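Local structure of TetR family transcription regulator (Marinobacter aquaeolei, 3PAS) at residues E15-E20 against E53-A58; K33-K36 against S41-T44; K79-G84 against N132-G137; T153-P158 against D187-R192. The protein probably acts as a DNA-binding transcription regulator of the TetR family, with an N-terminal helix-turn-helix domain and a helical C-terminal domain that pairs in a dimer. All blocks are in the same frame, centred on the assembly; numbering follows the deposited sequence.

Contact 1. Residues E15-E20 against E53-A58; sequences EATVRE and EQLLLA
Thr-17 meets Leu-55 and Leu-56 with both of its branches, one to each leucine. The two leucines lie on neighbouring positions of helix 52-76, and Thr-17 on helix 5-24 points toward them. Leu-55 and Thr-17 run past one another in opposite directions, which brings the hydroxyl alongside the branch point of the leucine: Thr-17 OG1 is 3.4 Å from Leu-55 CG, with Leu-55 CD2 just as near and CD1 slightly farther. Against Leu-56 the side chain of Thr-17 lies at about a right angle, and methyl meets methyl, Thr-17 CG2 standing 3.8 Å from Leu-56 CD2. Thr-17 has its CG2 anti to the backbone N and its OG1 beside that N (chi1 -61°), which turns the hydroxyl back along its own helix, where it is hydrogen-bonded to the carbonyl O of Phe-13 one turn earlier. Ile-34 of helix 31-37 touches both Thr-17 and Leu-55. The pair lies within the TetR-type N-terminal domain, presumably the DNA-binding one, at the root of the long helix 52-76, with Tyr-105 of helix 100-110 reaching Thr-17 from the C-terminal part. With its polar need met inside helix 5-24, Thr-17 can present a buried hydroxyl to leucine carbons, and the contact between the two segments is purely van der Waals.

Contact 2. Residues K33-K36 against S41-T44; sequences KIAK and SPAT
Ala-35 packs its methyl against the peptide that joins Ser-41 to Pro-42. The side chain points toward that link, with Ala-35 CB 3.7 Å from Pro-42 N and 3.8 Å from Ser-41 C, so the methyl meets backbone before it meets any side chain. The proline ring adds to this from its CD corner, Pro-42 CD lying 4.0 Å from Ala-35 CB. Such a small side chain lets the two backbones come close, the CA atoms of Ala-35 and Pro-42 being 5.4 Å apart. Helices 31-37 and 42-48 are the two helices of the predicted helix-turn-helix, and the touch lies beside the turn between them, where the second helix, by family precedent the recognition helix, begins. Ser-41 occupies its N-cap position, with OG 3.0 Å from Thr-44 N and beside Thr-44 OG1; its CB points away from Ala-35, and its part in the contact comes through the backbone. Around this small buried spot the packing soon gives way to solvent. Pro-42 is itself exposed, and the chain of Lys-36 leads away from helix 42-48. Lys-33, likewise exposed, sends its NZ to a hydrogen bond with the carbonyl O of Ala-28. On the inner side Ile-34 turns to helix 5-24, resting on Ala-16 and Thr-17, while Thr-44 reaches Phe-13 on the same helix.

Contact 3. Residues K79-G84 against N132-G137; sequences KDLREG and NAVDQG
Leu-81 carries this contact, setting its forked end on one side of helix 128-140 against Ala-133 and Gly-137, one turn apart. Its CG is anti to the backbone N (chi1 -177°), which extends the side chain toward helix 128-140. One branch, Leu-81 CD1, lies 4.1 Å from Ala-133 CB, with Val-134 CG2 a little farther off. The other, Leu-81 CD2, rests 4.0 Å from Gly-137 CA and also touches the carbonyl O of Ala-133. A side chain on Gly-137 would point into CD2, so the bare backbone there makes room for the methyl. An alanine in place of Leu-81 would remove both methyls and would probably leave a gap over Ala-133 and Gly-137. Phe-75 of helix 52-76 touches both Leu-81 and Ala-133, and Leu-142 and Ile-143 meet Leu-81 from the loop after helix 128-140. Just before Leu-81, Asp-80 caps the first turn of helix 81-98: its OD1 accepts from Glu-83 N at 2.9 Å, in a nearly straight bond (164°). The arrangement is a leucine packed over an alanine and a glycine one turn apart, joining the start of one helix to another in the all-helical C-terminal domain of a TetR-family regulator.

Contact 4. Residues T153-P158 against D187-R192; sequences TFMFRP and DAVADR
With CG beside its backbone N (chi1 -71°), Phe-154 leads the far end of its ring away from segment 187-192 while its CB faces Ala-188; the selenomethionine Met-155, bent at chi2 (52°) and chi3 (75°), curls its terminal methyl onto Val-189. Phe-154 CB lies 3.7 Å from Ala-188 CB, and that methyl also approaches the near part of the ring, 3.8 Å from Phe-154 CD1, from an oblique direction. Val-189 spreads its two branches over both partners. Its CG1 sits 4.0 Å from Phe-154 CB and reaches the CB of Met-155, whereas its CG2 is 3.6 Å from Met-155 CE, the two side chains crossing at about a right angle. All four residues are buried, and hydrocarbon meets hydrocarbon throughout. Helix 148-167 has a wider pi-type turn at residues 153-156, so the pair Phe-154 and Met-155 lies within that irregular turn, ahead of a kink at Pro-158. Helix 175-189 ends at the contact, where Lys-144 donates from NZ to the carbonyl O atoms of Ala-188 and Ala-190. Met-155 also touches Trp-89 of helix 81-98 and, on helix 175-189, Phe-182 and Ala-185. In the second subunit, Met-184 packs on Phe-154 and Lys-144 forms a salt bridge with Asp-187, placing helices 148-167 and 175-189 at the dimer interface.

How the contacts relate
Contacts 1 and 2 belong to the presumed DNA-binding domain and contacts 3 and 4 to the C-terminal domain, on opposite sides of the chain's centre. Contact 2 is nested in the loop that contact 1 closes, and Ile-34 links them by packing on Thr-17 and Leu-55. Contacts 1 and 4 are buried; contacts 2 and 3 are only partly so, and contact 2 has the smallest interface. Contacts 3 and 4 have centres about 13 Å apart without touching, and only contact 4 borders the second subunit. None of the four has a hydrogen bond across it: contact 1 sets a hydroxyl against leucine carbons, contact 2 a methyl against a peptide link and contact 3 a leucine against glycine backbone, whereas contact 4 is entirely side-chain hydrocarbon.

Contact 1. Residues E15-E20 against E53-A58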
loop_
_atom_site.group_PDB
_atom_site.type_symbol
_atom_site.label_atom_id
_atom_site.label_comp_id
_atom_site.label_asym_id
_atom_site.label_seq_id
_atom_site.Cartn_x
_atom_site.Cartn_y
_atom_site.Cartn_z
ATOM N N GLU B 15 -1.846 24.047 -6.517
ATOM C CA GLU B 15 -0.550 23.390 -6.688
ATOM C C GLU B 15 0.355 23.552 -5.452
ATOM O O GLU B 15 1.011 22.614 -5.032
ATOM C CB GLU B 15 0.125 23.943 -7.954
ATOM C CG GLU B 15 -0.449 23.386 -9.251
ATOM C CD GLU B 15 -0.141 21.884 -9.472
ATOM O OE1 GLU B 15 0.789 21.315 -8.831
ATOM O OE2 GLU B 15 -0.840 21.248 -10.277
ATOM N N ALA B 16 0.366 24.727 -4.844
ATOM C CA ALA B 16 1.167 24.954 -3.632
ATOM C C ALA B 16 0.655 24.064 -2.490
ATOM O O ALA B 16 1.443 23.562 -1.680
ATOM C CB ALA B 16 1.111 26.435 -3.227
ATOM N N THR B 17 -0.662 23.861 -2.436
ATOM C CA THR B 17 -1.285 22.996 -1.429
ATOM C C THR B 17 -0.831 21.547 -1.682
ATOM O O THR B 17 -0.398 20.877 -0.763
ATOM C CB THR B 17 -2.798 23.078 -1.453
ATOM O OG1 THR B 17 -3.225 24.412 -1.172
ATOM C CG2 THR B 17 -3.420 22.180 -0.383
ATOM N N VAL B 18 -0.973 21.073 -2.928
ATOM C CA VAL B 18 -0.427 19.745 -3.325
ATOM C C VAL B 18 1.039 19.565 -2.873
ATOM O O VAL B 18 1.335 18.591 -2.206
ATOM C CB VAL B 18 -0.490 19.501 -4.828
ATOM C CG1 VAL B 18 0.311 18.178 -5.189
ATOM C CG2 VAL B 18 -1.960 19.420 -5.294
ATOM N N ARG B 19 1.928 20.519 -3.185
ATOM C CA ARG B 19 3.328 20.409 -2.812
ATOM C C ARG B 19 3.613 20.393 -1.329
ATOM O O ARG B 19 4.373 19.524 -0.849
ATOM C CB ARG B 19 4.201 21.506 -3.467
ATOM C CG ARG B 19 4.222 21.452 -4.965
ATOM C CD ARG B 19 5.308 22.359 -5.550
ATOM N NE ARG B 19 5.246 23.733 -5.072
ATOM C CZ ARG B 19 4.431 24.676 -5.545
ATOM N NH1 ARG B 19 3.582 24.403 -6.513
ATOM N NH2 ARG B 19 4.474 25.898 -5.043
ATOM N N GLU B 20 2.999 21.324 -0.589
ATOM C CA GLU B 20 3.261 21.454 0.821
ATOM C C GLU B 20 2.716 20.268 1.606
ATOM O O GLU B 20 3.401 19.735 2.503
ATOM C CB GLU B 20 2.727 22.788 1.335
ATOM C CG GLU B 20 3.457 23.966 0.787
ATOM C CD GLU B 20 4.908 24.032 1.256
ATOM O OE1 GLU B 20 5.125 24.075 2.484
ATOM O OE2 GLU B 20 5.809 24.055 0.384
ATOM N N GLU B 53 -9.705 24.563 5.448
ATOM C CA GLU B 53 -10.602 23.445 5.171
ATOM C C GLU B 53 -11.042 23.440 3.704
ATOM O O GLU B 53 -10.972 22.402 2.996
ATOM C CB GLU B 53 -11.827 23.515 6.086
ATOM C CG GLU B 53 -12.958 22.610 5.630
ATOM C CD GLU B 53 -14.131 22.530 6.634
ATOM O OE1 GLU B 53 -14.142 23.268 7.621
ATOM O OE2 GLU B 53 -15.041 21.721 6.410
ATOM N N GLN B 54 -11.516 24.586 3.252
ATOM C CA GLN B 54 -12.027 24.716 1.902
ATOM C C GLN B 54 -10.936 24.596 0.837
ATOM O O GLN B 54 -11.164 24.025 -0.235
ATOM C CB GLN B 54 -12.844 25.995 1.727
ATOM C CG GLN B 54 -14.039 26.146 2.733
ATOM C CD GLN B 54 -14.974 24.907 2.780
ATOM O OE1 GLN B 54 -15.106 24.180 1.801
ATOM N NE2 GLN B 54 -15.596 24.671 3.933
ATOM N N LEU B 55 -9.746 25.078 1.140
ATOM C CA LEU B 55 -8.610 24.939 0.210
ATOM C C LEU B 55 -8.149 23.493 0.068
ATOM O O LEU B 55 -7.928 22.995 -1.040
ATOM C CB LEU B 55 -7.456 25.808 0.678
ATOM C CG LEU B 55 -6.196 25.736 -0.218
ATOM C CD1 LEU B 55 -6.494 25.881 -1.736
ATOM C CD2 LEU B 55 -5.214 26.807 0.262
ATOM N N LEU B 56 -8.085 22.785 1.182
ATOM C CA LEU B 56 -7.751 21.344 1.160
ATOM C C LEU B 56 -8.762 20.531 0.336
ATOM O O LEU B 56 -8.381 19.659 -0.433
ATOM C CB LEU B 56 -7.662 20.808 2.577
ATOM C CG LEU B 56 -6.583 21.330 3.519
ATOM C CD1 LEU B 56 -6.629 20.604 4.887
ATOM C CD2 LEU B 56 -5.127 21.311 2.951
ATOM N N LEU B 57 -10.056 20.811 0.488
ATOM C CA LEU B 57 -11.089 20.148 -0.271
ATOM C C LEU B 57 -10.987 20.477 -1.755
ATOM O O LEU B 57 -11.037 19.568 -2.578
ATOM C CB LEU B 57 -12.492 20.521 0.221
ATOM C CG LEU B 57 -13.672 19.719 -0.344
ATOM C CD1 LEU B 57 -13.435 18.164 -0.298
ATOM C CD2 LEU B 57 -14.931 20.131 0.426
ATOM N N ALA B 58 -10.888 21.764 -2.090
ATOM C CA ALA B 58 -10.741 22.211 -3.487
ATOM C C ALA B 58 -9.512 21.551 -4.142
ATOM O O ALA B 58 -9.514 21.220 -5.336
ATOM C CB ALA B 58 -10.661 23.781 -3.576
#

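Contact 2. Residues K33-K36 against S41-T44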
loop_
_atom_site.group_PDB
_atom_site.type_symbol
_atom_site.label_atom_id
_atom_site.label_comp_id
_atom_site.label_asym_id
_atom_site.label_seq_id
_atom_site.Cartn_x
_atom_site.Cartn_y
_atom_site.Cartn_z
ATOM N N LYS B 33 1.933 29.180 4.847
ATOM C CA LYS B 33 2.977 28.454 4.110
ATOM C C LYS B 33 2.565 28.123 2.675
ATOM O O LYS B 33 3.377 28.189 1.746
ATOM C CB LYS B 33 3.329 27.172 4.830
ATOM C CG LYS B 33 4.097 27.342 6.062
ATOM C CD LYS B 33 4.163 26.005 6.825
ATOM C CE LYS B 33 4.835 26.135 8.198
ATOM N NZ LYS B 33 4.896 24.788 8.908
ATOM N N ILE B 34 1.292 27.782 2.497
ATOM C CA ILE B 34 0.737 27.587 1.187
ATOM C C ILE B 34 0.840 28.891 0.381
ATOM O O ILE B 34 1.293 28.883 -0.785
ATOM C CB ILE B 34 -0.740 27.107 1.259
ATOM C CG1 ILE B 34 -0.836 25.688 1.816
ATOM C CG2 ILE B 34 -1.387 27.214 -0.135
ATOM C CD1 ILE B 34 -2.259 25.222 2.051
ATOM N N ALA B 35 0.404 30.006 0.963
ATOM C CA ALA B 35 0.487 31.317 0.279
ATOM C C ALA B 35 1.971 31.638 -0.149
ATOM O O ALA B 35 2.272 32.009 -1.320
ATOM C CB ALA B 35 -0.084 32.421 1.170
ATOM N N LYS B 36 2.876 31.436 0.790
ATOM C CA LYS B 36 4.297 31.677 0.560
ATOM C C LYS B 36 4.814 30.777 -0.586
ATOM O O LYS B 36 5.467 31.252 -1.522
ATOM C CB LYS B 36 5.065 31.448 1.854
ATOM C CG LYS B 36 6.457 32.039 1.861
ATOM C CD LYS B 36 7.172 31.831 3.207
ATOM C CE LYS B 36 6.674 32.809 4.287
ATOM N NZ LYS B 36 7.723 33.091 5.320
ATOM N N SER B 41 0.129 36.546 -1.174
ATOM C CA SER B 41 -0.178 36.867 0.195
ATOM C C SER B 41 -1.332 36.011 0.701
ATOM O O SER B 41 -2.105 35.523 -0.082
ATOM C CB SER B 41 -0.583 38.325 0.318
ATOM O OG SER B 41 -1.821 38.582 -0.329
ATOM N N PRO B 42 -1.428 35.811 2.023
ATOM C CA PRO B 42 -2.622 35.163 2.561
ATOM C C PRO B 42 -3.901 35.940 2.213
ATOM O O PRO B 42 -4.932 35.324 1.958
ATOM C CB PRO B 42 -2.379 35.161 4.066
ATOM C CG PRO B 42 -0.899 35.217 4.211
ATOM C CD PRO B 42 -0.370 35.973 3.024
ATOM N N ALA B 43 -3.846 37.282 2.181
ATOM C CA ALA B 43 -5.028 38.101 1.798
ATOM C C ALA B 43 -5.505 37.683 0.420
ATOM O O ALA B 43 -6.689 37.497 0.210
ATOM C CB ALA B 43 -4.708 39.692 1.858
ATOM N N THR B 44 -4.577 37.432 -0.483
ATOM C CA THR B 44 -4.922 36.945 -1.819
ATOM C C THR B 44 -5.539 35.554 -1.793
ATOM O O THR B 44 -6.514 35.306 -2.468
ATOM C CB THR B 44 -3.704 36.996 -2.759
ATOM O OG1 THR B 44 -3.259 38.358 -2.849
ATOM C CG2 THR B 44 -4.061 36.480 -4.153
#

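Contact 3. Residues K79-G84 against N132-G137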
loop_
_atom_site.group_PDB
_atom_site.type_symbol
_atom_site.label_atom_id
_atom_site.label_comp_id
_atom_site.label_asym_id
_atom_site.label_seq_id
_atom_site.Cartn_x
_atom_site.Cartn_y
_atom_site.Cartn_z
ATOM N N LYS B 79 -10.834 0.187 -27.643
ATOM C CA LYS B 79 -11.826 -0.432 -28.540
ATOM C C LYS B 79 -12.696 -1.472 -27.842
ATOM O O LYS B 79 -13.686 -1.911 -28.404
ATOM C CB LYS B 79 -11.165 -1.004 -29.811
ATOM C CG LYS B 79 -10.539 0.119 -30.658
ATOM C CD LYS B 79 -9.915 -0.387 -31.959
ATOM C CE LYS B 79 -9.437 0.786 -32.836
ATOM N NZ LYS B 79 -8.803 0.328 -34.149
ATOM N N ASP B 80 -12.320 -1.874 -26.626
ATOM C CA ASP B 80 -13.156 -2.735 -25.795
ATOM C C ASP B 80 -12.788 -2.472 -24.335
ATOM O O ASP B 80 -11.920 -1.613 -24.097
ATOM C CB ASP B 80 -13.044 -4.225 -26.169
ATOM C CG ASP B 80 -11.617 -4.819 -26.052
ATOM O OD1 ASP B 80 -10.695 -4.270 -25.450
ATOM O OD2 ASP B 80 -11.413 -5.921 -26.597
ATOM N N LEU B 81 -13.404 -3.198 -23.380
ATOM C CA LEU B 81 -13.118 -2.984 -21.929
ATOM C C LEU B 81 -11.647 -3.186 -21.550
ATOM O O LEU B 81 -11.055 -2.339 -20.879
ATOM C CB LEU B 81 -14.004 -3.878 -21.040
ATOM C CG LEU B 81 -13.864 -3.696 -19.518
ATOM C CD1 LEU B 81 -14.248 -2.286 -19.029
ATOM C CD2 LEU B 81 -14.699 -4.814 -18.762
ATOM N N ARG B 82 -11.063 -4.278 -22.011
ATOM C CA ARG B 82 -9.667 -4.530 -21.695
ATOM C C ARG B 82 -8.758 -3.445 -22.247
ATOM O O ARG B 82 -7.857 -2.981 -21.543
ATOM C CB ARG B 82 -9.237 -5.859 -22.245
ATOM C CG ARG B 82 -7.846 -6.289 -21.780
ATOM C CD ARG B 82 -7.397 -7.598 -22.420
ATOM N NE ARG B 82 -6.210 -8.119 -21.733
ATOM C CZ ARG B 82 -4.966 -7.678 -21.945
ATOM N NH1 ARG B 82 -4.724 -6.709 -22.810
ATOM N NH2 ARG B 82 -3.959 -8.189 -21.248
ATOM N N GLU B 83 -8.974 -3.057 -23.512
ATOM C CA GLU B 83 -8.174 -1.961 -24.123
ATOM C C GLU B 83 -8.354 -0.655 -23.405
ATOM O O GLU B 83 -7.405 0.126 -23.259
ATOM C CB GLU B 83 -8.484 -1.765 -25.637
ATOM C CG GLU B 83 -7.742 -2.740 -26.495
ATOM C CD GLU B 83 -6.215 -2.527 -26.339
ATOM O OE1 GLU B 83 -5.580 -3.460 -25.812
ATOM O OE2 GLU B 83 -5.698 -1.431 -26.688
ATOM N N GLY B 84 -9.577 -0.386 -22.951
ATOM C CA GLY B 84 -9.851 0.821 -22.221
ATOM C C GLY B 84 -9.070 0.843 -20.901
ATOM O O GLY B 84 -8.494 1.851 -20.515
ATOM N N ASN B 132 -19.234 2.049 -14.183
ATOM C CA ASN B 132 -20.379 1.309 -14.753
ATOM C C ASN B 132 -19.933 0.244 -15.758
ATOM O O ASN B 132 -20.483 -0.844 -15.807
ATOM C CB ASN B 132 -21.412 2.270 -15.370
ATOM C CG ASN B 132 -22.122 3.098 -14.320
ATOM O OD1 ASN B 132 -22.213 2.687 -13.166
ATOM N ND2 ASN B 132 -22.667 4.264 -14.720
ATOM N N ALA B 133 -18.893 0.543 -16.536
ATOM C CA ALA B 133 -18.396 -0.392 -17.545
ATOM C C ALA B 133 -17.720 -1.579 -16.834
ATOM O O ALA B 133 -17.871 -2.781 -17.174
ATOM C CB ALA B 133 -17.407 0.339 -18.510
ATOM N N VAL B 134 -16.996 -1.257 -15.778
ATOM C CA VAL B 134 -16.369 -2.317 -14.999
ATOM C C VAL B 134 -17.436 -3.210 -14.350
ATOM O O VAL B 134 -17.325 -4.430 -14.377
ATOM C CB VAL B 134 -15.340 -1.756 -13.994
ATOM C CG1 VAL B 134 -14.950 -2.830 -12.946
ATOM C CG2 VAL B 134 -14.092 -1.342 -14.763
ATOM N N ASP B 135 -18.478 -2.602 -13.795
ATOM C CA ASP B 135 -19.601 -3.340 -13.186
ATOM C C ASP B 135 -20.295 -4.264 -14.185
ATOM O O ASP B 135 -20.598 -5.406 -13.859
ATOM C CB ASP B 135 -20.630 -2.390 -12.558
ATOM C CG ASP B 135 -20.209 -1.879 -11.165
ATOM O OD1 ASP B 135 -19.194 -2.370 -10.617
ATOM O OD2 ASP B 135 -20.910 -0.978 -10.623
ATOM N N GLN B 136 -20.552 -3.774 -15.395
ATOM C CA GLN B 136 -21.113 -4.634 -16.470
ATOM C C GLN B 136 -20.218 -5.775 -16.818
ATOM O O GLN B 136 -20.689 -6.901 -17.009
ATOM C CB GLN B 136 -21.439 -3.864 -17.744
ATOM C CG GLN B 136 -22.745 -3.118 -17.635
ATOM C CD GLN B 136 -23.285 -2.688 -18.986
ATOM O OE1 GLN B 136 -22.862 -3.180 -20.056
ATOM N NE2 GLN B 136 -24.278 -1.838 -18.946
ATOM N N GLY B 137 -18.916 -5.514 -16.817
ATOM C CA GLY B 137 -17.909 -6.554 -17.074
ATOM C C GLY B 137 -17.954 -7.665 -16.046
ATOM O O GLY B 137 -17.699 -8.861 -16.374
#

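Contact 4. Residues T153-P158 against D187-R192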
loop_
_atom_site.group_PDB
_atom_site.type_symbol
_atom_site.label_atom_id
_atom_site.label_comp_id
_atom_site.label_asym_id
_atom_site.label_seq_id
_atom_site.Cartn_x
_atom_site.Cartn_y
_atom_site.Cartn_z
ATOM N N THR B 153 -7.894 -3.267 -5.354
ATOM C CA THR B 153 -6.636 -3.855 -4.880
ATOM C C THR B 153 -5.726 -4.369 -5.977
ATOM O O THR B 153 -4.489 -4.167 -5.893
ATOM C CB THR B 153 -6.935 -4.995 -3.845
ATOM O OG1 THR B 153 -7.636 -4.396 -2.738
ATOM C CG2 THR B 153 -5.651 -5.689 -3.332
ATOM N N PHE B 154 -6.314 -4.994 -6.996
ATOM C CA PHE B 154 -5.544 -5.634 -8.041
ATOM C C PHE B 154 -5.428 -4.849 -9.358
ATOM O O PHE B 154 -4.577 -5.183 -10.158
ATOM C CB PHE B 154 -6.064 -7.051 -8.347
ATOM C CG PHE B 154 -5.762 -8.029 -7.238
ATOM C CD1 PHE B 154 -4.514 -8.582 -7.132
ATOM C CD2 PHE B 154 -6.698 -8.295 -6.235
ATOM C CE1 PHE B 154 -4.179 -9.444 -6.087
ATOM C CE2 PHE B 154 -6.373 -9.146 -5.147
ATOM C CZ PHE B 154 -5.117 -9.742 -5.077
HETATM N N MSE B 155 -6.293 -3.872 -9.581
HETATM C CA MSE B 155 -6.296 -3.083 -10.842
HETATM C C MSE B 155 -5.881 -1.601 -10.682
HETATM O O MSE B 155 -5.356 -1.017 -11.620
HETATM C CB MSE B 155 -7.632 -3.193 -11.566
HETATM C CG MSE B 155 -7.788 -2.461 -12.933
HETATM SE SE MSE B 155 -6.446 -2.791 -14.270
HETATM C CE MSE B 155 -7.064 -4.598 -14.793
ATOM N N PHE B 156 -6.090 -0.989 -9.529
ATOM C CA PHE B 156 -5.699 0.433 -9.362
ATOM C C PHE B 156 -4.553 0.650 -8.397
ATOM O O PHE B 156 -3.558 1.332 -8.702
ATOM C CB PHE B 156 -6.942 1.223 -8.999
ATOM C CG PHE B 156 -7.997 1.123 -10.048
ATOM C CD1 PHE B 156 -7.934 1.917 -11.183
ATOM C CD2 PHE B 156 -9.009 0.171 -9.955
ATOM C CE1 PHE B 156 -8.889 1.792 -12.174
ATOM C CE2 PHE B 156 -9.969 0.059 -10.942
ATOM C CZ PHE B 156 -9.901 0.875 -12.051
ATOM N N ARG B 157 -4.626 -0.004 -7.247
ATOM C CA ARG B 157 -3.597 0.175 -6.253
ATOM C C ARG B 157 -2.223 -0.209 -6.731
ATOM O O ARG B 157 -1.264 0.411 -6.326
ATOM C CB ARG B 157 -3.927 -0.642 -4.996
ATOM C CG ARG B 157 -3.018 -0.414 -3.834
ATOM C CD ARG B 157 -3.232 0.998 -3.353
ATOM N NE ARG B 157 -2.539 1.259 -2.116
ATOM C CZ ARG B 157 -2.508 2.451 -1.538
ATOM N NH1 ARG B 157 -3.120 3.496 -2.101
ATOM N NH2 ARG B 157 -1.846 2.598 -0.411
ATOM N N PRO B 158 -2.103 -1.223 -7.608
ATOM C CA PRO B 158 -0.705 -1.536 -7.966
ATOM C C PRO B 158 0.031 -0.427 -8.740
ATOM O O PRO B 158 1.270 -0.415 -8.725
ATOM C CB PRO B 158 -0.817 -2.824 -8.811
ATOM C CG PRO B 158 -2.107 -3.450 -8.321
ATOM C CD PRO B 158 -3.032 -2.268 -8.039
ATOM N N ASP B 187 -4.935 -10.172 -15.658
ATOM C CA ASP B 187 -5.050 -11.574 -15.267
ATOM C C ASP B 187 -5.651 -11.719 -13.857
ATOM O O ASP B 187 -6.488 -12.609 -13.611
ATOM C CB ASP B 187 -3.711 -12.248 -15.359
ATOM C CG ASP B 187 -3.319 -12.639 -16.805
ATOM O OD1 ASP B 187 -4.079 -12.477 -17.759
ATOM O OD2 ASP B 187 -2.207 -13.122 -16.974
ATOM N N ALA B 188 -5.243 -10.853 -12.933
ATOM C CA ALA B 188 -5.805 -10.872 -11.577
ATOM C C ALA B 188 -7.355 -10.706 -11.559
ATOM O O ALA B 188 -8.051 -11.449 -10.861
ATOM C CB ALA B 188 -5.175 -9.751 -10.719
ATOM N N VAL B 189 -7.862 -9.734 -12.324
ATOM C CA VAL B 189 -9.287 -9.385 -12.318
ATOM C C VAL B 189 -10.176 -10.123 -13.329
ATOM O O VAL B 189 -11.412 -10.102 -13.194
ATOM C CB VAL B 189 -9.517 -7.852 -12.454
ATOM C CG1 VAL B 189 -8.716 -7.097 -11.349
ATOM C CG2 VAL B 189 -9.198 -7.343 -13.869
ATOM N N ALA B 190 -9.547 -10.686 -14.346
ATOM C CA ALA B 190 -10.280 -11.224 -15.508
ATOM C C ALA B 190 -10.941 -12.568 -15.172
ATOM O O ALA B 190 -10.345 -13.433 -14.519
ATOM C CB ALA B 190 -9.322 -11.382 -16.713
ATOM N N ASP B 191 -12.171 -12.740 -15.624
ATOM C CA ASP B 191 -12.925 -13.950 -15.411
ATOM C C ASP B 191 -12.347 -14.951 -16.401
ATOM O O ASP B 191 -12.323 -14.663 -17.577
ATOM C CB ASP B 191 -14.374 -13.617 -15.734
ATOM C CG ASP B 191 -15.343 -14.751 -15.460
ATOM O OD1 ASP B 191 -14.994 -15.944 -15.529
ATOM O OD2 ASP B 191 -16.519 -14.415 -15.241
ATOM N N ARG B 192 -11.872 -16.107 -15.938
ATOM C CA ARG B 192 -11.256 -17.134 -16.847
ATOM C C ARG B 192 -12.244 -18.158 -17.397
ATOM O O ARG B 192 -11.845 -19.076 -18.115
ATOM C CB ARG B 192 -10.130 -17.880 -16.120
ATOM C CG ARG B 192 -9.088 -16.894 -15.585
ATOM C CD ARG B 192 -7.893 -17.573 -14.889
ATOM N NE ARG B 192 -7.215 -18.454 -15.807
ATOM C CZ ARG B 192 -6.239 -19.302 -15.468
ATOM N NH1 ARG B 192 -5.788 -19.372 -14.218
ATOM N NH2 ARG B 192 -5.711 -20.067 -16.403
#